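Local atomic coordinates of neurotoxin (Clostridium botulinum, PDB entry 2QN0), a protein that acts as the zinc-dependent light-chain protease of botulinum neurotoxin serotype C1, cleaving the neuronal SNARE proteins syntaxin and SNAP-25. Residues Asn18-Asp23 with Val136-Arg141; Pro117-Thr122 with Asp130-Ser135; Asn125-Asp130 with Asn305-Ala310. All blocks are in the same frame, centred on the assembly; numbering follows the deposited sequence.

Interaction 1: residues Asn18-Asp23 with Val136-Arg141; sequences NILYLD and VDVKTR
Asp23 and Lys139 form a salt bridge between neighbouring antiparallel strands, with NZ of Lys139 3.2 Å from OD2 of Asp23 and meeting it on the anti side. Asp23 holds CG anti to its backbone N (chi1 -174°), and the lysine chain, bent at chi2 and chi4, crosses to reach it. OD1 of the same carboxylate accepts from the backbone N of His25, so each oxygen has its own donor. Tyr21, on the same face, buries the most surface. Its OH, which lies at the edge of the Arg141 guanidinium and in its plane, receives a weak hydrogen bond of 3.3 Å from NH1, and the two flat groups are turned 81° apart. Beneath these side chains Lys139 N bonds to Tyr21 O (2.9 Å) and Asp23 N to Asp137 O (2.9 Å). A water accepts from Tyr21 N and donates to Lys139 O, bridging the strands where they diverge. On the reverse face CD2 of Leu22 packs against CG2 of Val138 at 3.8 Å. Both strands are interior members of the mixed sheet of the protease: strand 34-38 flanks 19-23, and strand 146-152 flanks 136-141 and brings the Trp146 ring against Tyr21.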
# COMPACT_ATOMS: atom_id res chain seq x y z
N ASN A 18 14.13 12.49 9.90
CA ASN A 18 13.04 12.32 8.95
C ASN A 18 13.50 12.27 7.51
O ASN A 18 12.71 11.97 6.61
CB ASN A 18 12.00 13.43 9.12
CG ASN A 18 11.32 13.40 10.46
OD1 ASN A 18 11.13 12.33 11.04
ND2 ASN A 18 10.93 14.56 10.96
N ILE A 19 14.77 12.58 7.28
CA ILE A 19 15.33 12.55 5.93
C ILE A 19 16.67 11.83 6.02
O ILE A 19 17.58 12.27 6.73
CB ILE A 19 15.52 13.98 5.36
CG1 ILE A 19 14.17 14.71 5.36
CG2 ILE A 19 16.09 13.91 3.94
CD1 ILE A 19 14.21 16.10 4.73
N LEU A 20 16.78 10.71 5.31
CA LEU A 20 17.98 9.89 5.33
C LEU A 20 18.22 9.25 3.98
O LEU A 20 17.37 9.31 3.09
CB LEU A 20 17.82 8.75 6.34
CG LEU A 20 17.31 9.00 7.76
CD1 LEU A 20 16.96 7.68 8.43
CD2 LEU A 20 18.38 9.72 8.55
N TYR A 21 19.39 8.64 3.83
CA TYR A 21 19.74 7.90 2.63
C TYR A 21 19.66 6.45 3.05
O TYR A 21 20.29 6.05 4.03
CB TYR A 21 21.16 8.25 2.17
CG TYR A 21 21.21 9.50 1.32
CD1 TYR A 21 20.81 9.48 -0.01
CD2 TYR A 21 21.62 10.71 1.87
CE1 TYR A 21 20.83 10.64 -0.79
CE2 TYR A 21 21.64 11.88 1.11
CZ TYR A 21 21.24 11.83 -0.22
OH TYR A 21 21.24 12.98 -0.97
N LEU A 22 18.88 5.66 2.32
CA LEU A 22 18.70 4.25 2.65
C LEU A 22 19.13 3.30 1.55
O LEU A 22 19.14 3.65 0.37
CB LEU A 22 17.22 3.98 2.96
CG LEU A 22 16.53 4.78 4.07
CD1 LEU A 22 15.03 4.47 4.07
CD2 LEU A 22 17.15 4.45 5.41
N ASP A 23 19.49 2.09 1.95
CA ASP A 23 19.86 1.04 1.01
C ASP A 23 18.96 -0.12 1.42
O ASP A 23 19.20 -0.75 2.45
CB ASP A 23 21.32 0.62 1.17
CG ASP A 23 21.76 -0.36 0.10
OD1 ASP A 23 20.91 -1.14 -0.37
OD2 ASP A 23 22.96 -0.36 -0.26
N VAL A 136 16.37 -1.79 7.21
CA VAL A 136 17.06 -1.24 6.05
C VAL A 136 18.25 -0.41 6.49
O VAL A 136 18.19 0.28 7.51
CB VAL A 136 16.11 -0.37 5.19
CG1 VAL A 136 14.91 -1.21 4.73
CG2 VAL A 136 15.64 0.83 5.97
N ASP A 137 19.34 -0.48 5.73
CA ASP A 137 20.55 0.26 6.07
C ASP A 137 20.45 1.76 5.85
O ASP A 137 19.88 2.23 4.86
CB ASP A 137 21.75 -0.24 5.26
CG ASP A 137 22.09 -1.69 5.52
OD1 ASP A 137 21.74 -2.20 6.60
OD2 ASP A 137 22.74 -2.30 4.65
N VAL A 138 21.01 2.51 6.80
CA VAL A 138 21.07 3.96 6.70
C VAL A 138 22.53 4.21 6.32
O VAL A 138 23.44 3.71 6.98
CB VAL A 138 20.77 4.63 8.06
CG1 VAL A 138 20.92 6.14 7.94
CG2 VAL A 138 19.36 4.28 8.51
N LYS A 139 22.74 4.94 5.23
CA LYS A 139 24.09 5.23 4.76
C LYS A 139 24.37 6.73 4.73
O LYS A 139 23.45 7.54 4.59
CB LYS A 139 24.31 4.68 3.35
CG LYS A 139 24.03 3.19 3.17
CD LYS A 139 25.13 2.34 3.75
CE LYS A 139 24.93 0.87 3.40
NZ LYS A 139 25.02 0.61 1.93
N THR A 140 25.64 7.08 4.85
CA THR A 140 26.07 8.47 4.79
C THR A 140 27.29 8.49 3.88
O THR A 140 28.01 7.50 3.78
CB THR A 140 26.47 9.00 6.18
OG1 THR A 140 27.58 8.25 6.68
CG2 THR A 140 25.30 8.89 7.15
N ARG A 141 27.52 9.61 3.20
CA ARG A 141 28.66 9.67 2.30
C ARG A 141 29.86 10.36 2.93
O ARG A 141 29.72 11.28 3.74
CB ARG A 141 28.29 10.37 0.99
CG ARG A 141 28.03 11.86 1.12
CD ARG A 141 27.96 12.51 -0.26
NE ARG A 141 26.72 12.22 -0.97
CZ ARG A 141 25.53 12.70 -0.64
NH1 ARG A 141 24.46 12.38 -1.35
NH2 ARG A 141 25.41 13.51 0.40
O HOH W 1 21.76 9.36 5.70

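Interaction 2: residues Pro117-Thr122 with Asp130-Ser135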
# COMPACT_ATOMS: atom_id res chain seq x y z
N PRO A 117 8.89 -9.14 15.25
CA PRO A 117 10.30 -9.31 14.87
C PRO A 117 10.71 -10.77 14.70
O PRO A 117 11.27 -11.37 15.62
CB PRO A 117 11.05 -8.60 16.00
CG PRO A 117 10.16 -8.84 17.18
CD PRO A 117 8.77 -8.61 16.61
N GLY A 118 10.42 -11.33 13.53
CA GLY A 118 10.77 -12.71 13.27
C GLY A 118 9.95 -13.33 12.15
O GLY A 118 9.07 -12.69 11.57
N ASN A 119 10.27 -14.58 11.83
CA ASN A 119 9.55 -15.31 10.80
C ASN A 119 9.45 -16.78 11.23
O ASN A 119 9.80 -17.12 12.36
CB ASN A 119 10.22 -15.19 9.43
CG ASN A 119 11.62 -15.76 9.40
OD1 ASN A 119 11.99 -16.59 10.24
ND2 ASN A 119 12.41 -15.34 8.41
N ASN A 120 8.99 -17.63 10.33
CA ASN A 120 8.83 -19.05 10.64
C ASN A 120 10.10 -19.71 11.20
O ASN A 120 10.01 -20.60 12.04
CB ASN A 120 8.34 -19.82 9.40
CG ASN A 120 9.37 -19.85 8.28
OD1 ASN A 120 9.83 -18.80 7.81
ND2 ASN A 120 9.71 -21.05 7.83
N ASN A 121 11.26 -19.28 10.73
CA ASN A 121 12.52 -19.87 11.18
C ASN A 121 13.18 -19.22 12.40
O ASN A 121 14.26 -19.62 12.81
CB ASN A 121 13.51 -19.92 10.02
CG ASN A 121 13.16 -20.99 9.01
OD1 ASN A 121 12.91 -22.14 9.37
ND2 ASN A 121 13.13 -20.62 7.73
N THR A 122 12.53 -18.21 12.97
CA THR A 122 13.07 -17.54 14.15
C THR A 122 12.79 -18.41 15.38
O THR A 122 11.67 -18.90 15.55
CB THR A 122 12.41 -16.17 14.37
OG1 THR A 122 12.65 -15.34 13.23
CG2 THR A 122 12.98 -15.50 15.62
N ASP A 130 16.13 -7.90 12.63
CA ASP A 130 16.78 -7.84 11.31
C ASP A 130 16.29 -8.94 10.38
O ASP A 130 16.86 -9.14 9.30
CB ASP A 130 18.31 -7.98 11.43
CG ASP A 130 18.97 -6.77 12.07
OD1 ASP A 130 18.59 -5.63 11.73
OD2 ASP A 130 19.89 -6.97 12.89
N VAL A 131 15.24 -9.65 10.77
CA VAL A 131 14.75 -10.76 9.95
C VAL A 131 14.35 -10.35 8.53
O VAL A 131 13.75 -9.30 8.32
CB VAL A 131 13.55 -11.48 10.61
CG1 VAL A 131 12.30 -10.61 10.55
CG2 VAL A 131 13.31 -12.81 9.93
N ASP A 132 14.70 -11.21 7.58
CA ASP A 132 14.41 -10.99 6.17
C ASP A 132 14.78 -9.59 5.70
O ASP A 132 15.96 -9.25 5.64
CB ASP A 132 12.93 -11.27 5.89
CG ASP A 132 12.59 -12.75 6.00
OD1 ASP A 132 13.29 -13.55 5.35
OD2 ASP A 132 11.64 -13.10 6.72
N PHE A 133 13.78 -8.78 5.37
CA PHE A 133 14.03 -7.41 4.90
C PHE A 133 13.32 -6.36 5.76
O PHE A 133 12.99 -5.28 5.28
CB PHE A 133 13.58 -7.28 3.44
CG PHE A 133 14.45 -8.04 2.48
CD1 PHE A 133 15.63 -7.48 2.00
CD2 PHE A 133 14.12 -9.33 2.11
CE1 PHE A 133 16.47 -8.21 1.16
CE2 PHE A 133 14.95 -10.07 1.26
CZ PHE A 133 16.13 -9.50 0.79
N ASN A 134 13.10 -6.68 7.03
CA ASN A 134 12.42 -5.75 7.93
C ASN A 134 13.27 -4.55 8.34
O ASN A 134 12.72 -3.52 8.75
CB ASN A 134 11.94 -6.48 9.19
CG ASN A 134 10.69 -7.32 8.94
OD1 ASN A 134 10.12 -7.30 7.84
ND2 ASN A 134 10.25 -8.04 9.97
N SER A 135 14.59 -4.68 8.26
CA SER A 135 15.45 -3.56 8.61
C SER A 135 16.19 -3.10 7.35
O SER A 135 16.57 -3.91 6.52
CB SER A 135 16.45 -3.96 9.70
OG SER A 135 17.37 -4.94 9.26
O HOH W 2 8.65 -10.47 9.66
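OD1 of Asp132 is gripped by two donors, the backbone N of Leu175 and ND2 of Asn178, while OD2 of the same carboxylate receives ND2 of Asn119 across the contact at 2.9 Å. That last bond is nearly straight (167° at the hydrogen). The acceptor lies close to the plane of the Asn119 amide, but the donor stands above the carboxylate plane, 43° out of it. Three N-H groups thus hold this carboxylate, and together they would be expected to favour its charged form. Asn119 presents its amide by placing CG between the backbone N and the carbonyl carbon (chi1 62°). The amide is also tied back within its own loop, where OD1 accepts a weak bond from Asn121 N. Asn119 N donates to OG1 of Thr122 at 2.9 Å, and Thr122 N returns a bond to Asn119 O, closing a type I turn.

Val131 supplies the apolar part of the contact. Its CG2 presses on the Asn119 amide, 3.1 Å from ND2, and its CG1 sits 3.6 Å from Gly118 N. The valine opens a type II' turn that Asn134 N closes by bonding to Val131 O, and Asp132 takes the positive phi of that turn. A water donates to Gly118 O at 3.0 Å and accepts from ND2 of Asn134 at 2.9 Å, adding a second polar link between the loops; OD1 of Asn134 is held by the backbone N of Leu189.

The two loops are the flanks of strand 126-128: loop 117-122 leads to it from helix 101-112, and the loop of residues 130-135 continues to strand 136-141. Arg303, in helix 283-304, donates to Thr122 O and so ties the first loop to that helix.

Interaction 3: residues Asn125-Asp130 with Asn305-Ala310; sequences NTFDFD and NSITTA
A small two-stranded parallel sheet, separate from the main mixed sheet of the protease, is built here from strand 126-128 and strand 309-311, the latter entered from helix 283-304 through the short loop 305-308. Thr126 pairs with Thr309 and Phe127 with Ala310. The incoming chain is held by the carbonyl oxygen of Asn125, which accepts two backbone donors: Thr308 N at 2.9 Å and Thr309 N at 3.1 Å. Phe127 N then donates to Thr309 O at 3.0 Å and continues the parallel pairing.

On the face carrying Phe127 and Ala310, the phenyl ring is covered on one side by Ile307. CG2 of the isoleucine stands over the ring centre, 4.0 Å from the centroid, in a CH-pi contact. CG1 lies over the same face, and CD1 comes to the rim at CE1 of Phe127 (3.6 Å); keeping CG1 anti to the carbonyl carbon (chi1 -50°) sets the start of that branch. CB of Ala310 adds a contact with CB of Phe127. Beyond the two segments Phe116 meets this phenylalanine edge-to-face, and Tyr322 and Leu326 of helix 319-330 also pack on it, joining the little sheet to that helix.

The face of Thr126 and Thr309 is more polar. The two threonines lie side by side and point the same way, with CG2 of Thr309 pressed to 3.1 Å from OG1 of Thr126. That hydroxyl donates to OD1 of Asn125 at 2.9 Å, fixing the amide beside it. The other end of the amide is held by solvent: a water accepts from ND2 of Asn125 at 2.8 Å and also bonds OG1 of Thr308.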
# COMPACT_ATOMS: atom_id res chain seq x y z
N ASN A 125 12.03 -18.37 21.32
CA ASN A 125 12.41 -17.48 22.41
C ASN A 125 13.13 -16.22 21.94
O ASN A 125 13.67 -15.47 22.76
CB ASN A 125 13.33 -18.22 23.40
CG ASN A 125 14.70 -18.52 22.83
OD1 ASN A 125 14.98 -18.23 21.66
ND2 ASN A 125 15.57 -19.10 23.65
N THR A 126 13.11 -15.96 20.64
CA THR A 126 13.83 -14.82 20.08
C THR A 126 13.04 -13.75 19.34
O THR A 126 12.06 -14.03 18.66
CB THR A 126 14.92 -15.33 19.12
OG1 THR A 126 15.82 -16.20 19.82
CG2 THR A 126 15.70 -14.17 18.50
N PHE A 127 13.50 -12.50 19.50
CA PHE A 127 12.95 -11.34 18.81
C PHE A 127 14.08 -11.00 17.83
O PHE A 127 15.18 -10.69 18.27
CB PHE A 127 12.77 -10.13 19.74
CG PHE A 127 11.40 -10.02 20.38
CD1 PHE A 127 10.32 -10.76 19.93
CD2 PHE A 127 11.20 -9.12 21.43
CE1 PHE A 127 9.06 -10.62 20.51
CE2 PHE A 127 9.94 -8.97 22.02
CZ PHE A 127 8.87 -9.72 21.55
N ASP A 128 13.82 -11.06 16.53
CA ASP A 128 14.85 -10.74 15.54
C ASP A 128 14.43 -9.51 14.75
O ASP A 128 13.60 -9.59 13.84
CB ASP A 128 15.08 -11.92 14.60
CG ASP A 128 16.18 -11.66 13.59
OD1 ASP A 128 16.85 -10.60 13.67
OD2 ASP A 128 16.39 -12.53 12.71
N PHE A 129 15.01 -8.37 15.09
CA PHE A 129 14.68 -7.11 14.43
C PHE A 129 15.33 -6.93 13.06
O PHE A 129 15.10 -5.91 12.40
CB PHE A 129 15.02 -5.95 15.37
CG PHE A 129 14.13 -5.89 16.58
CD1 PHE A 129 12.91 -5.20 16.54
CD2 PHE A 129 14.47 -6.56 17.75
CE1 PHE A 129 12.06 -5.19 17.64
CE2 PHE A 129 13.62 -6.55 18.86
CZ PHE A 129 12.41 -5.86 18.80
N ASP A 130 16.13 -7.90 12.63
CA ASP A 130 16.78 -7.84 11.31
C ASP A 130 16.29 -8.94 10.38
O ASP A 130 16.86 -9.14 9.30
CB ASP A 130 18.31 -7.98 11.43
CG ASP A 130 18.97 -6.77 12.07
OD1 ASP A 130 18.59 -5.63 11.73
OD2 ASP A 130 19.89 -6.97 12.89
N ASN A 305 5.23 -15.45 25.20
CA ASN A 305 5.37 -15.99 26.55
C ASN A 305 6.72 -16.68 26.70
O ASN A 305 7.04 -17.19 27.77
CB ASN A 305 4.27 -17.02 26.85
CG ASN A 305 2.90 -16.40 26.95
OD1 ASN A 305 2.71 -15.37 27.59
ND2 ASN A 305 1.92 -17.06 26.34
N SER A 306 7.52 -16.68 25.63
CA SER A 306 8.81 -17.36 25.65
C SER A 306 10.04 -16.53 25.32
O SER A 306 11.15 -17.06 25.32
CB SER A 306 8.77 -18.54 24.67
OG SER A 306 7.56 -19.28 24.81
N ILE A 307 9.87 -15.24 25.05
CA ILE A 307 11.02 -14.41 24.69
C ILE A 307 12.06 -14.23 25.79
O ILE A 307 11.75 -13.75 26.88
CB ILE A 307 10.58 -13.00 24.22
CG1 ILE A 307 9.47 -13.11 23.17
CG2 ILE A 307 11.78 -12.27 23.63
CD1 ILE A 307 9.88 -13.88 21.92
N THR A 308 13.29 -14.61 25.48
CA THR A 308 14.40 -14.49 26.43
C THR A 308 15.60 -13.80 25.80
O THR A 308 16.51 -13.36 26.51
CB THR A 308 14.87 -15.87 26.92
OG1 THR A 308 15.39 -16.61 25.82
CG2 THR A 308 13.71 -16.63 27.55
N THR A 309 15.62 -13.71 24.48
CA THR A 309 16.73 -13.09 23.79
C THR A 309 16.29 -12.32 22.55
O THR A 309 15.22 -12.57 21.99
CB THR A 309 17.78 -14.15 23.38
OG1 THR A 309 18.90 -13.51 22.76
CG2 THR A 309 17.17 -15.16 22.42
N ALA A 310 17.12 -11.37 22.13
CA ALA A 310 16.80 -10.55 20.97
C ALA A 310 18.03 -10.30 20.10
O ALA A 310 19.16 -10.32 20.58
CB ALA A 310 16.21 -9.22 21.42
O HOH W 3 14.67 -19.59 26.30

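Overall arrangement
Each contact has at least one segment in the run 117-141. Interactions 2 and 3 share Asp130, have centres 11 Å apart and touch: Pro117 O lies 2.7 Å from Asp128 N, a probable hydrogen bond, and Pro117 CG packs 3.4 Å from CD1 of Phe127. Segment 130-135 runs straight into 136-141, so interaction 2 adjoins interaction 1 in sequence, although their centres are 20 Å apart. Interaction 3 does not touch interaction 1, nearest atoms being about 6 Å apart. Together they connect the large mixed sheet, through the turns, to the small parallel sheet. None of the three supplies a zinc ligand; the metal is bound by His229, His233 and Glu269.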